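Local coordinates for metallo-beta-lactamase domain-containing protein (Thermotoga maritima, PDB 3H3E) that binds zinc and belongs to the metallo-beta-lactamase superfamily, being probably a metal-dependent hydrolase, or possibly a transferase, of unknown substrate, at residues A[65-70]-A[84-89]. The protein carries 2 engineered substitutions. Residues are numbered along the deposited sequence; the frame is centred on the assembly and turned at random.
Sequences VLISHG and KRVWLR. With ZN (zinc ion), chain B.
A water molecule takes over where the parallel pairing of two strands gives out: it donates to Ile67 O and accepts from Arg89 N, bridging the two segments just before residues 68-70 turn off toward the zinc. Up to that point the backbones are joined directly. Val65 N donates to Arg85 O (3.1 Å), reaching the oxygen from above the carbonyl plane, whereas Trp87 N meets Val65 O (2.9 Å) almost along the C=O axis. Ile67 N then bonds to Trp87 O (3.0 Å), in the carbonyl plane.

On one face of the sheet Leu66 and Trp87 lie side by side. Leu66 CD2 sits 3.8 Å from the centroid of the five-membered ring of Trp87, a CH-pi contact over the face. The broad indole suits this buried place because it offers a flat surface to a methyl group while its NE1 bonds to Asp64 OD1, which satisfies the polar edge and should fix the ring's rotation. On the other face the short branched side chains of Val65, Ile67 and Val86 suit a buried place close to the backbone: those of Ile67 and Val86 cross obliquely, CG1 to CG1 (3.7 Å). Val65 CG2 rests on Lys84 CB (3.9 Å), and the lysine chain, bent at chi2 (-70°), then leads away to bring NZ to Pro62 O.

Beyond the pairing, His69 NE2 binds zinc at 2.3 Å, alongside His71 and His182. Its ND1 donates to Ser68 OG in the ring plane, and that hydroxyl also bonds to Asp43, a second shell that probably holds the imidazole in its orientation.

The two strands and the intervening helix 72-75 make a beta-alpha-beta unit of the metallo-beta-lactamase fold, with strand 40-42 flanking 64-66, strand 115-119 flanking 85-89, and strand 123-127 packing on Leu66 and Trp87.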
loop_
_atom_site.group_PDB
_atom_site.type_symbol
_atom_site.label_atom_id
_atom_site.label_comp_id
_atom_site.label_asym_id
_atom_site.label_seq_id
_atom_site.Cartn_x
_atom_site.Cartn_y
_atom_site.Cartn_z
ATOM N N VAL A 65 -4.059 12.255 -3.100
ATOM C CA VAL A 65 -4.308 10.927 -2.564
ATOM C C VAL A 65 -3.903 9.884 -3.596
ATOM O O VAL A 65 -4.353 9.935 -4.737
ATOM C CB VAL A 65 -5.788 10.753 -2.232
ATOM C CG1 VAL A 65 -6.036 9.376 -1.621
ATOM C CG2 VAL A 65 -6.252 11.894 -1.322
ATOM N N LEU A 66 -3.037 8.957 -3.196
ATOM C CA LEU A 66 -2.562 7.909 -4.088
ATOM C C LEU A 66 -3.256 6.617 -3.756
ATOM O O LEU A 66 -3.427 6.292 -2.588
ATOM C CB LEU A 66 -1.063 7.706 -3.929
ATOM C CG LEU A 66 -0.243 8.957 -3.704
ATOM C CD1 LEU A 66 1.180 8.555 -3.475
ATOM C CD2 LEU A 66 -0.355 9.897 -4.892
ATOM N N ILE A 67 -3.630 5.866 -4.782
ATOM C CA ILE A 67 -4.348 4.620 -4.584
ATOM C C ILE A 67 -3.500 3.442 -5.029
ATOM O O ILE A 67 -3.154 3.334 -6.207
ATOM C CB ILE A 67 -5.648 4.616 -5.372
ATOM C CG1 ILE A 67 -6.569 5.719 -4.858
ATOM C CG2 ILE A 67 -6.327 3.288 -5.223
ATOM C CD1 ILE A 67 -6.934 5.567 -3.390
ATOM N N SER A 68 -3.170 2.560 -4.090
ATOM C CA SER A 68 -2.295 1.425 -4.364
ATOM C C SER A 68 -2.953 0.394 -5.277
ATOM O O SER A 68 -2.289 -0.240 -6.087
ATOM C CB SER A 68 -1.880 0.763 -3.058
ATOM O OG SER A 68 -3.017 0.386 -2.312
ATOM N N HIS A 69 -4.256 0.215 -5.128
ATOM C CA HIS A 69 -5.018 -0.656 -6.012
ATOM C C HIS A 69 -6.517 -0.457 -5.758
ATOM O O HIS A 69 -6.911 0.084 -4.729
ATOM C CB HIS A 69 -4.573 -2.126 -5.883
ATOM C CG HIS A 69 -4.826 -2.737 -4.542
ATOM N ND1 HIS A 69 -4.331 -2.204 -3.371
ATOM C CD2 HIS A 69 -5.504 -3.854 -4.188
ATOM C CE1 HIS A 69 -4.710 -2.954 -2.351
ATOM N NE2 HIS A 69 -5.422 -3.964 -2.819
ATOM N N GLY A 70 -7.354 -0.855 -6.708
ATOM C CA GLY A 70 -8.779 -0.579 -6.601
ATOM C C GLY A 70 -9.634 -1.538 -5.794
ATOM O O GLY A 70 -10.742 -1.844 -6.202
ATOM N N LYS A 84 -10.091 16.166 -4.059
ATOM C CA LYS A 84 -8.739 15.628 -4.036
ATOM C C LYS A 84 -8.300 15.309 -5.453
ATOM O O LYS A 84 -9.123 15.172 -6.350
ATOM C CB LYS A 84 -8.665 14.369 -3.166
ATOM C CG LYS A 84 -9.169 14.569 -1.741
ATOM C CD LYS A 84 -8.247 15.448 -0.913
ATOM C CE LYS A 84 -8.941 15.934 0.333
ATOM N NZ LYS A 84 -8.086 16.806 1.179
ATOM N N ARG A 85 -6.994 15.211 -5.645
ATOM C CA ARG A 85 -6.420 14.724 -6.880
ATOM C C ARG A 85 -6.028 13.279 -6.631
ATOM O O ARG A 85 -5.108 12.991 -5.869
ATOM C CB ARG A 85 -5.188 15.539 -7.194
ATOM C CG ARG A 85 -4.573 15.276 -8.526
ATOM C CD ARG A 85 -3.237 15.921 -8.506
ATOM N NE ARG A 85 -2.778 16.303 -9.828
ATOM C CZ ARG A 85 -1.619 16.905 -10.047
ATOM N NH1 ARG A 85 -0.817 17.188 -9.020
ATOM N NH2 ARG A 85 -1.268 17.216 -11.285
ATOM N N VAL A 86 -6.755 12.363 -7.253
ATOM C CA VAL A 86 -6.594 10.947 -6.963
ATOM C C VAL A 86 -5.734 10.289 -8.011
ATOM O O VAL A 86 -6.102 10.248 -9.184
ATOM C CB VAL A 86 -7.936 10.220 -6.928
ATOM C CG1 VAL A 86 -7.701 8.747 -6.678
ATOM C CG2 VAL A 86 -8.840 10.830 -5.876
ATOM N N TRP A 87 -4.582 9.787 -7.576
ATOM C CA TRP A 87 -3.629 9.146 -8.466
ATOM C C TRP A 87 -3.891 7.661 -8.500
ATOM O O TRP A 87 -3.583 6.966 -7.539
ATOM C CB TRP A 87 -2.220 9.362 -7.948
ATOM C CG TRP A 87 -1.793 10.780 -7.927
ATOM C CD1 TRP A 87 -2.294 11.762 -7.149
ATOM C CD2 TRP A 87 -0.754 11.376 -8.711
ATOM N NE1 TRP A 87 -1.647 12.945 -7.399
ATOM C CE2 TRP A 87 -0.687 12.730 -8.353
ATOM C CE3 TRP A 87 0.121 10.895 -9.688
ATOM C CZ2 TRP A 87 0.222 13.618 -8.933
ATOM C CZ3 TRP A 87 1.027 11.782 -10.267
ATOM C CH2 TRP A 87 1.065 13.125 -9.886
ATOM N N LEU A 88 -4.458 7.180 -9.602
ATOM C CA LEU A 88 -4.731 5.767 -9.763
ATOM C C LEU A 88 -4.327 5.267 -11.144
ATOM O O LEU A 88 -4.230 6.046 -12.090
ATOM C CB LEU A 88 -6.211 5.480 -9.522
ATOM C CG LEU A 88 -7.240 6.079 -10.481
ATOM C CD1 LEU A 88 -8.535 5.318 -10.380
ATOM C CD2 LEU A 88 -7.465 7.554 -10.199
ATOM N N ARG A 89 -4.083 3.964 -11.249
ATOM C CA ARG A 89 -3.848 3.330 -12.534
ATOM C C ARG A 89 -5.166 3.133 -13.297
ATOM O O ARG A 89 -6.178 2.780 -12.709
ATOM C CB ARG A 89 -3.154 1.984 -12.354
ATOM C CG ARG A 89 -1.780 2.065 -11.743
ATOM C CD ARG A 89 -0.841 0.990 -12.288
ATOM N NE ARG A 89 0.117 1.566 -13.225
ATOM C CZ ARG A 89 0.269 1.163 -14.476
ATOM N NH1 ARG A 89 -0.453 0.160 -14.955
ATOM N NH2 ARG A 89 1.158 1.754 -15.245
HETATM ZN ZN ZN B . -6.256 -5.879 -1.877
HETATM O O HOH W 1 -4.143 2.262 -8.787
#